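Putative cobalamin synthesis related protein (Corynebacterium diphtheriae, PDB 2NPN) probably acts as a precorrin-6A synthase (deacetylating), an S-adenosylmethionine-dependent methyltransferase of adenosylcobalamin biosynthesis, and binds S-adenosylmethionine in a cleft. Local coordinates at residues T12-P15 / E16-T19; Q146-T149 / A150-I154; D194-T197 / E198-M202. All blocks are in the same frame, centred on the assembly; numbering follows the deposited sequence.

Interaction 1 of 3, residues T12-P15 / E16-T19; sequences TGSP and EFLT. With SAM (S-adenosylmethionine), chain C.
S14 turns its hydroxyl forward into the bend of the chain and meets E16 there. OG, set anti to its own backbone N (chi1 166°), takes the N-H of E16 at 3.0 Å from S14 OG to E16 N, which makes an ST turn. The carbonyl of the same serine takes the next amide, F17 N to S14 O at 3.2 Å, with the donor well above the carbonyl plane, as expected of so tight a 3-10 bend. A further step, L18 N to P15 O, continues the pattern. E16 folds its CG back between its own N and carbonyl carbon (chi1 74°), and this brings CG to 2.9 Å from S14 OG, a tight carbon-oxygen contact below the usual van der Waals distance. From there the same methylene sits over the centre of the F17 ring, 4.2 Å above its plane. At the ring's edge lies the T12 carbonyl, its O 3.1 Å from F17 CD2 and close to the ring plane. The phenyl is thus met by an aliphatic group on one face and a carbonyl at the rim, while S14 CB lies 3.8 Å from F17 CE2. T12 itself belongs to the S-adenosylmethionine pocket: its CG2 comes within 3.3 Å of adenine N6, and its OG1 bonds to the carbonyl of I142. This glycine-rich loop, which lies at the cofactor site in tetrapyrrole methylases, follows strand 3-9 and runs into helix 20-28, which T19 caps at its start through A22 N; P15 and L18 lean on helix 42-55, T12 and F17 on helix 144-152.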
loop_
_atom_site.group_PDB
_atom_site.type_symbol
_atom_site.label_atom_id
_atom_site.label_comp_id
_atom_site.label_asym_id
_atom_site.label_seq_id
_atom_site.Cartn_x
_atom_site.Cartn_y
_atom_site.Cartn_z
ATOM N N THR A 12 -5.214 3.314 -4.335
ATOM C CA THR A 12 -4.025 3.110 -5.101
ATOM C C THR A 12 -4.154 3.928 -6.374
ATOM O O THR A 12 -5.014 3.645 -7.183
ATOM C CB THR A 12 -3.947 1.576 -5.522
ATOM O OG1 THR A 12 -4.062 0.727 -4.360
ATOM C CG2 THR A 12 -2.703 1.267 -6.232
ATOM N N GLY A 13 -3.315 4.944 -6.540
ATOM C CA GLY A 13 -3.210 5.612 -7.841
ATOM C C GLY A 13 -4.233 6.684 -8.253
ATOM O O GLY A 13 -3.841 7.591 -9.023
ATOM N N SER A 14 -5.501 6.592 -7.796
ATOM C CA SER A 14 -6.608 7.478 -8.225
ATOM C C SER A 14 -7.607 7.876 -7.133
ATOM O O SER A 14 -8.033 7.000 -6.379
ATOM C CB SER A 14 -7.434 6.773 -9.301
ATOM O OG SER A 14 -8.678 7.452 -9.484
ATOM N N PRO A 15 -8.051 9.156 -7.092
ATOM C CA PRO A 15 -9.104 9.562 -6.128
ATOM C C PRO A 15 -10.444 8.811 -6.265
ATOM O O PRO A 15 -11.203 8.782 -5.284
ATOM C CB PRO A 15 -9.322 11.053 -6.409
ATOM C CG PRO A 15 -8.170 11.485 -7.191
ATOM C CD PRO A 15 -7.618 10.305 -7.917
ATOM N N GLU A 16 -10.695 8.213 -7.435
ATOM C CA GLU A 16 -11.972 7.512 -7.732
ATOM C C GLU A 16 -12.121 6.245 -6.884
ATOM O O GLU A 16 -13.216 5.746 -6.707
ATOM C CB GLU A 16 -12.105 7.152 -9.230
ATOM C CG GLU A 16 -11.204 5.966 -9.722
ATOM C CD GLU A 16 -11.275 5.690 -11.230
ATOM O OE1 GLU A 16 -12.200 6.216 -11.934
ATOM O OE2 GLU A 16 -10.383 4.923 -11.698
ATOM N N PHE A 17 -11.017 5.723 -6.354
ATOM C CA PHE A 17 -11.094 4.492 -5.546
ATOM C C PHE A 17 -11.491 4.730 -4.080
ATOM O O PHE A 17 -11.671 3.760 -3.337
ATOM C CB PHE A 17 -9.745 3.735 -5.561
ATOM C CG PHE A 17 -9.342 3.209 -6.931
ATOM C CD1 PHE A 17 -10.174 2.381 -7.673
ATOM C CD2 PHE A 17 -8.077 3.498 -7.447
ATOM C CE1 PHE A 17 -9.788 1.901 -8.928
ATOM C CE2 PHE A 17 -7.692 3.032 -8.678
ATOM C CZ PHE A 17 -8.518 2.255 -9.441
ATOM N N LEU A 18 -11.591 5.973 -3.631
ATOM C CA LEU A 18 -11.984 6.277 -2.248
ATOM C C LEU A 18 -13.380 5.777 -1.954
ATOM O O LEU A 18 -14.286 5.935 -2.793
ATOM C CB LEU A 18 -11.971 7.786 -1.964
ATOM C CG LEU A 18 -10.605 8.403 -1.762
ATOM C CD1 LEU A 18 -10.813 9.924 -1.549
ATOM C CD2 LEU A 18 -9.867 7.787 -0.595
ATOM N N THR A 19 -13.566 5.159 -0.783
ATOM C CA THR A 19 -14.927 4.797 -0.363
ATOM C C THR A 19 -15.660 5.962 0.345
ATOM O O THR A 19 -15.062 6.904 0.895
ATOM C CB THR A 19 -14.954 3.591 0.575
ATOM O OG1 THR A 19 -14.309 3.969 1.801
ATOM C CG2 THR A 19 -14.223 2.361 -0.077
HETATM N N SAM C . -1.332 -1.387 1.716
HETATM C CA SAM C . -0.958 -1.439 0.270
HETATM C C SAM C . -2.073 -2.030 -0.572
HETATM O O SAM C . -1.912 -2.126 -1.819
HETATM O OXT SAM C . -3.140 -2.366 -0.022
HETATM C CB SAM C . 0.354 -2.222 0.080
HETATM C CG SAM C . 1.583 -1.532 0.675
HETATM S SD SAM C . 3.185 -2.353 0.369
HETATM C CE SAM C . 4.191 -1.226 1.377
HETATM C "C5'" SAM C . 3.830 -1.744 -1.229
HETATM C "C4'" SAM C . 3.661 -2.732 -2.396
HETATM O "O4'" SAM C . 2.358 -2.654 -2.871
HETATM C "C3'" SAM C . 4.525 -2.445 -3.624
HETATM O "O3'" SAM C . 5.828 -2.958 -3.498
HETATM C "C2'" SAM C . 3.756 -3.084 -4.749
HETATM O "O2'" SAM C . 3.900 -4.492 -4.685
HETATM C "C1'" SAM C . 2.361 -2.705 -4.300
HETATM N N9 SAM C . 1.897 -1.420 -4.870
HETATM C C8 SAM C . 1.438 -0.338 -4.137
HETATM N N7 SAM C . 1.015 0.629 -4.955
HETATM C C5 SAM C . 1.152 0.161 -6.232
HETATM C C6 SAM C . 0.821 0.692 -7.470
HETATM N N6 SAM C . 0.265 1.924 -7.601
HETATM N N1 SAM C . 1.078 -0.057 -8.612
HETATM C C2 SAM C . 1.582 -1.338 -8.499
HETATM N N3 SAM C . 1.904 -1.870 -7.280
HETATM C C4 SAM C . 1.674 -1.152 -6.153
#

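Interaction 2 of 3, residues Q146-T149 / A150-I154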
loop_
_atom_site.group_PDB
_atom_site.type_symbol
_atom_site.label_atom_id
_atom_site.label_comp_id
_atom_site.label_asym_id
_atom_site.label_seq_id
_atom_site.Cartn_x
_atom_site.Cartn_y
_atom_site.Cartn_z
ATOM N N GLN A 146 -6.201 -5.528 -6.056
ATOM C CA GLN A 146 -7.540 -5.362 -6.665
ATOM C C GLN A 146 -7.488 -4.495 -7.904
ATOM O O GLN A 146 -8.249 -4.710 -8.864
ATOM C CB GLN A 146 -8.480 -4.757 -5.627
ATOM C CG GLN A 146 -8.901 -5.725 -4.585
ATOM C CD GLN A 146 -9.611 -4.996 -3.450
ATOM O OE1 GLN A 146 -10.840 -5.010 -3.364
ATOM N NE2 GLN A 146 -8.853 -4.360 -2.585
ATOM N N VAL A 147 -6.610 -3.487 -7.913
ATOM C CA VAL A 147 -6.452 -2.644 -9.117
ATOM C C VAL A 147 -5.797 -3.482 -10.236
ATOM O O VAL A 147 -6.206 -3.380 -11.375
ATOM C CB VAL A 147 -5.701 -1.342 -8.837
ATOM C CG1 VAL A 147 -5.651 -0.504 -10.097
ATOM C CG2 VAL A 147 -6.437 -0.536 -7.709
ATOM N N LEU A 148 -4.808 -4.311 -9.918
ATOM C CA LEU A 148 -4.175 -5.147 -10.936
ATOM C C LEU A 148 -5.226 -6.038 -11.628
ATOM O O LEU A 148 -5.303 -6.126 -12.862
ATOM C CB LEU A 148 -3.091 -6.037 -10.292
ATOM C CG LEU A 148 -2.434 -6.994 -11.307
ATOM C CD1 LEU A 148 -1.368 -6.314 -12.174
ATOM C CD2 LEU A 148 -1.783 -8.185 -10.561
ATOM N N THR A 149 -6.026 -6.739 -10.820
ATOM C CA THR A 149 -6.973 -7.701 -11.399
ATOM C C THR A 149 -8.067 -6.925 -12.141
ATOM O O THR A 149 -8.529 -7.367 -13.199
ATOM C CB THR A 149 -7.522 -8.660 -10.356
ATOM O OG1 THR A 149 -8.054 -7.934 -9.252
ATOM C CG2 THR A 149 -6.399 -9.570 -9.865
ATOM N N ALA A 150 -8.496 -5.776 -11.635
ATOM C CA ALA A 150 -9.562 -5.029 -12.296
ATOM C C ALA A 150 -9.067 -4.445 -13.637
ATOM O O ALA A 150 -9.746 -4.526 -14.653
ATOM C CB ALA A 150 -10.142 -3.915 -11.389
ATOM N N GLU A 151 -7.841 -3.883 -13.643
ATOM C CA GLU A 151 -7.325 -3.287 -14.856
ATOM C C GLU A 151 -7.065 -4.316 -15.970
ATOM O O GLU A 151 -7.267 -4.037 -17.175
ATOM C CB GLU A 151 -6.078 -2.476 -14.566
ATOM C CG GLU A 151 -6.352 -1.191 -13.756
ATOM C CD GLU A 151 -7.257 -0.219 -14.509
ATOM O OE1 GLU A 151 -6.924 0.210 -15.643
ATOM O OE2 GLU A 151 -8.348 0.133 -13.977
ATOM N N HIS A 152 -6.641 -5.516 -15.578
ATOM C CA HIS A 152 -6.508 -6.653 -16.523
ATOM C C HIS A 152 -7.805 -7.420 -16.833
ATOM O O HIS A 152 -7.819 -8.242 -17.783
ATOM C CB HIS A 152 -5.462 -7.638 -16.036
ATOM C CG HIS A 152 -4.040 -7.195 -16.277
ATOM N ND1 HIS A 152 -3.476 -7.190 -17.541
ATOM C CD2 HIS A 152 -3.071 -6.788 -15.422
ATOM C CE1 HIS A 152 -2.209 -6.811 -17.442
ATOM N NE2 HIS A 152 -1.934 -6.575 -16.165
ATOM N N GLY A 153 -8.871 -7.133 -16.067
ATOM C CA GLY A 153 -10.151 -7.773 -16.256
ATOM C C GLY A 153 -10.134 -9.257 -16.017
ATOM O O GLY A 153 -10.749 -10.046 -16.774
ATOM N N ILE A 154 -9.430 -9.659 -14.954
ATOM C CA ILE A 154 -9.273 -11.054 -14.634
ATOM C C ILE A 154 -9.786 -11.369 -13.214
ATOM O O ILE A 154 -9.996 -10.488 -12.354
ATOM C CB ILE A 154 -7.791 -11.524 -14.714
ATOM C CG1 ILE A 154 -6.903 -10.761 -13.746
ATOM C CG2 ILE A 154 -7.256 -11.394 -16.157
ATOM C CD1 ILE A 154 -5.460 -11.310 -13.662
#
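The backbone runs as the last turns of helix 144-152, with A150, E151 and H152 giving their amides to the carbonyls of Q146, V147 and L148, the middle bond being the shortest at 2.8 Å from E151 N to V147 O. On this frame V147 and E151 run side by side in the same direction, V147 CG1 against E151 CG at 3.8 Å. The glutamate then bends at chi2 (-63°), and its OE1 finds Q213 NE2. L148 meets H152 differently: its CD1 comes up in the plane of the imidazole, at the CD2 edge, 3.7 Å from L148 CD1 to H152 CD2. NE2, next to CD2 in the ring, bonds to the carbonyl of W204, and W203 meets the ring edge-to-face. The helix closes in a Schellman motif. G153 takes up positive phi (63°), its N bonds to A150 O at 3.1 Å, and I154 reaches back to the carbonyl of T149, 3.0 Å from I154 N to T149 O and nearly straight (167°). The reversal brings I154 across T149 at about a right angle, with T149 CG2 4.1 Å from I154 CG1, the hydrophobic pairing that often accompanies this kind of helix end. T149 meets the isoleucine with CA, CB and the methyl, while its hydroxyl bonds to the carbonyl of V145. V147 packs on T12, F17, I142 and L208, and one turn on, E151 and H152 rest on L215 of strand 214-217.

Interaction 3 of 3, residues D194-T197 / E198-M202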
loop_
_atom_site.group_PDB
_atom_site.type_symbol
_atom_site.label_atom_id
_atom_site.label_comp_id
_atom_site.label_asym_id
_atom_site.label_seq_id
_atom_site.Cartn_x
_atom_site.Cartn_y
_atom_site.Cartn_z
ATOM N N ASP A 194 12.885 -16.303 -12.062
ATOM C CA ASP A 194 13.511 -17.371 -11.297
ATOM C C ASP A 194 12.607 -18.586 -11.071
ATOM O O ASP A 194 13.109 -19.670 -10.761
ATOM C CB ASP A 194 13.965 -16.813 -9.940
ATOM C CG ASP A 194 14.842 -15.551 -10.076
ATOM O OD1 ASP A 194 15.742 -15.522 -10.941
ATOM O OD2 ASP A 194 14.614 -14.594 -9.306
ATOM N N VAL A 195 11.300 -18.421 -11.219
ATOM C CA VAL A 195 10.368 -19.489 -10.861
ATOM C C VAL A 195 9.487 -19.987 -12.007
ATOM O O VAL A 195 8.745 -20.943 -11.850
ATOM C CB VAL A 195 9.450 -19.065 -9.710
ATOM C CG1 VAL A 195 10.302 -18.737 -8.484
ATOM C CG2 VAL A 195 8.590 -17.855 -10.075
ATOM N N ALA A 196 9.551 -19.310 -13.140
ATOM C CA ALA A 196 8.696 -19.680 -14.281
ATOM C C ALA A 196 9.036 -21.029 -14.894
ATOM O O ALA A 196 10.191 -21.457 -14.934
ATOM C CB ALA A 196 8.749 -18.580 -15.338
ATOM N N THR A 197 7.982 -21.708 -15.346
ATOM C CA THR A 197 8.053 -22.834 -16.265
ATOM C C THR A 197 7.457 -22.387 -17.604
ATOM O O THR A 197 6.978 -21.246 -17.730
ATOM C CB THR A 197 7.220 -24.059 -15.793
ATOM O OG1 THR A 197 5.822 -23.815 -16.042
ATOM C CG2 THR A 197 7.464 -24.375 -14.310
ATOM N N GLU A 198 7.410 -23.312 -18.564
ATOM C CA GLU A 198 6.821 -22.962 -19.863
ATOM C C GLU A 198 5.344 -22.587 -19.749
ATOM O O GLU A 198 4.842 -21.880 -20.628
ATOM C CB GLU A 198 7.035 -24.052 -20.938
ATOM C CG GLU A 198 6.210 -25.274 -20.809
ATOM C CD GLU A 198 6.394 -26.313 -21.967
ATOM O OE1 GLU A 198 6.759 -25.991 -23.138
ATOM O OE2 GLU A 198 6.204 -27.511 -21.675
ATOM N N HIS A 199 4.665 -23.044 -18.691
ATOM C CA HIS A 199 3.215 -22.822 -18.532
ATOM C C HIS A 199 2.860 -21.609 -17.677
ATOM O O HIS A 199 1.664 -21.269 -17.541
ATOM C CB HIS A 199 2.585 -24.041 -17.922
ATOM C CG HIS A 199 2.740 -25.250 -18.776
ATOM N ND1 HIS A 199 2.264 -25.318 -20.075
ATOM C CD2 HIS A 199 3.350 -26.429 -18.535
ATOM C CE1 HIS A 199 2.543 -26.507 -20.574
ATOM N NE2 HIS A 199 3.228 -27.193 -19.672
ATOM N N THR A 200 3.867 -20.955 -17.086
ATOM C CA THR A 200 3.603 -19.842 -16.166
ATOM C C THR A 200 3.179 -18.608 -16.933
ATOM O O THR A 200 3.937 -18.123 -17.805
ATOM C CB THR A 200 4.856 -19.514 -15.353
ATOM O OG1 THR A 200 5.387 -20.723 -14.794
ATOM C CG2 THR A 200 4.509 -18.459 -14.264
ATOM N N TYR A 201 1.999 -18.094 -16.597
ATOM C CA TYR A 201 1.454 -16.889 -17.222
ATOM C C TYR A 201 1.576 -15.756 -16.189
ATOM O O TYR A 201 1.403 -16.023 -15.000
ATOM C CB TYR A 201 -0.011 -17.073 -17.583
ATOM C CG TYR A 201 -0.468 -16.096 -18.632
ATOM C CD1 TYR A 201 -0.330 -16.387 -19.990
ATOM C CD2 TYR A 201 -1.085 -14.914 -18.295
ATOM C CE1 TYR A 201 -0.742 -15.497 -20.947
ATOM C CE2 TYR A 201 -1.514 -14.024 -19.256
ATOM C CZ TYR A 201 -1.343 -14.315 -20.589
ATOM O OH TYR A 201 -1.736 -13.477 -21.640
HETATM N N MSE A 202 1.827 -14.535 -16.651
HETATM C CA MSE A 202 1.910 -13.390 -15.743
HETATM C C MSE A 202 1.038 -12.228 -16.224
HETATM O O MSE A 202 1.001 -11.896 -17.424
HETATM C CB MSE A 202 3.371 -12.901 -15.617
HETATM C CG MSE A 202 3.507 -11.692 -14.701
HETATM SE SE MSE A 202 5.380 -11.190 -14.299
HETATM C CE MSE A 202 6.035 -10.905 -16.098
HETATM O O HOH W 1 6.041 -19.159 -19.310
#
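T197 and T200 turn their hydroxyls in toward the same bend: T197 OG1 sits between its own N and carbonyl carbon (chi1 77°), whereas T200 OG1 lies beside its own N, anti to the carbonyl (chi1 -49°). Each hydroxyl oxygen then accepts a backbone amide. H199 N reaches T197 OG1 at 3.0 Å, an ST turn, and T197 N points almost straight (168°) at T200 OG1, 2.8 Å away. A type I beta turn from T197 to T200 frames the pair, closed by T200 N to T197 O at 3.2 Å, with the donor far above the carbonyl plane. The two hydroxyls thus take amides from the first and third residues of the turn, and the carboxylate of E249 bridges them from outside, OE2 to T197 OG1 and OE1 to T200 OG1. Next door, A196 CB packs on T200 CB at 4.0 Å. At the corner, CG of E198 covers one face of the H199 imidazole from 3.7 Å above the ring plane. A water sits 2.8 Å from T197 O and from T200 O, between the two carbonyls. The H199 side chain comes to about 4 Å from the magnesium ion, whose binding residues include Y219 and L250. The turn carries the chain from the short helix 192-195 into strand 200-206, which pairs antiparallel with strands 243-249 and 214-217; A196 and T200 pack against V220 at the start of helix 220-238, while V195 touches L247 of strand 243-249.

Overall arrangement
From the N terminus the three contacts come in series, each a short local turn or helix end, so none nests in or crosses another. Interaction 1 closes the bend between strand 3-9 of the parallel sheet and helix 20-28, on the S-adenosylmethionine pocket. Interaction 2 ends helix 144-152, the helix after strand 134-139, and touches interaction 1 directly where V147 CG2 packs on F17 CZ and T12 CB. Further along, E151 and H152 lean on strand 214-217 of the mixed sheet, so that helix joins the two halves of the molecule. Interaction 3 turns the chain into strand 200-206 of the mixed sheet, about 17 Å from interaction 1 at the nearest atoms, near the magnesium ion.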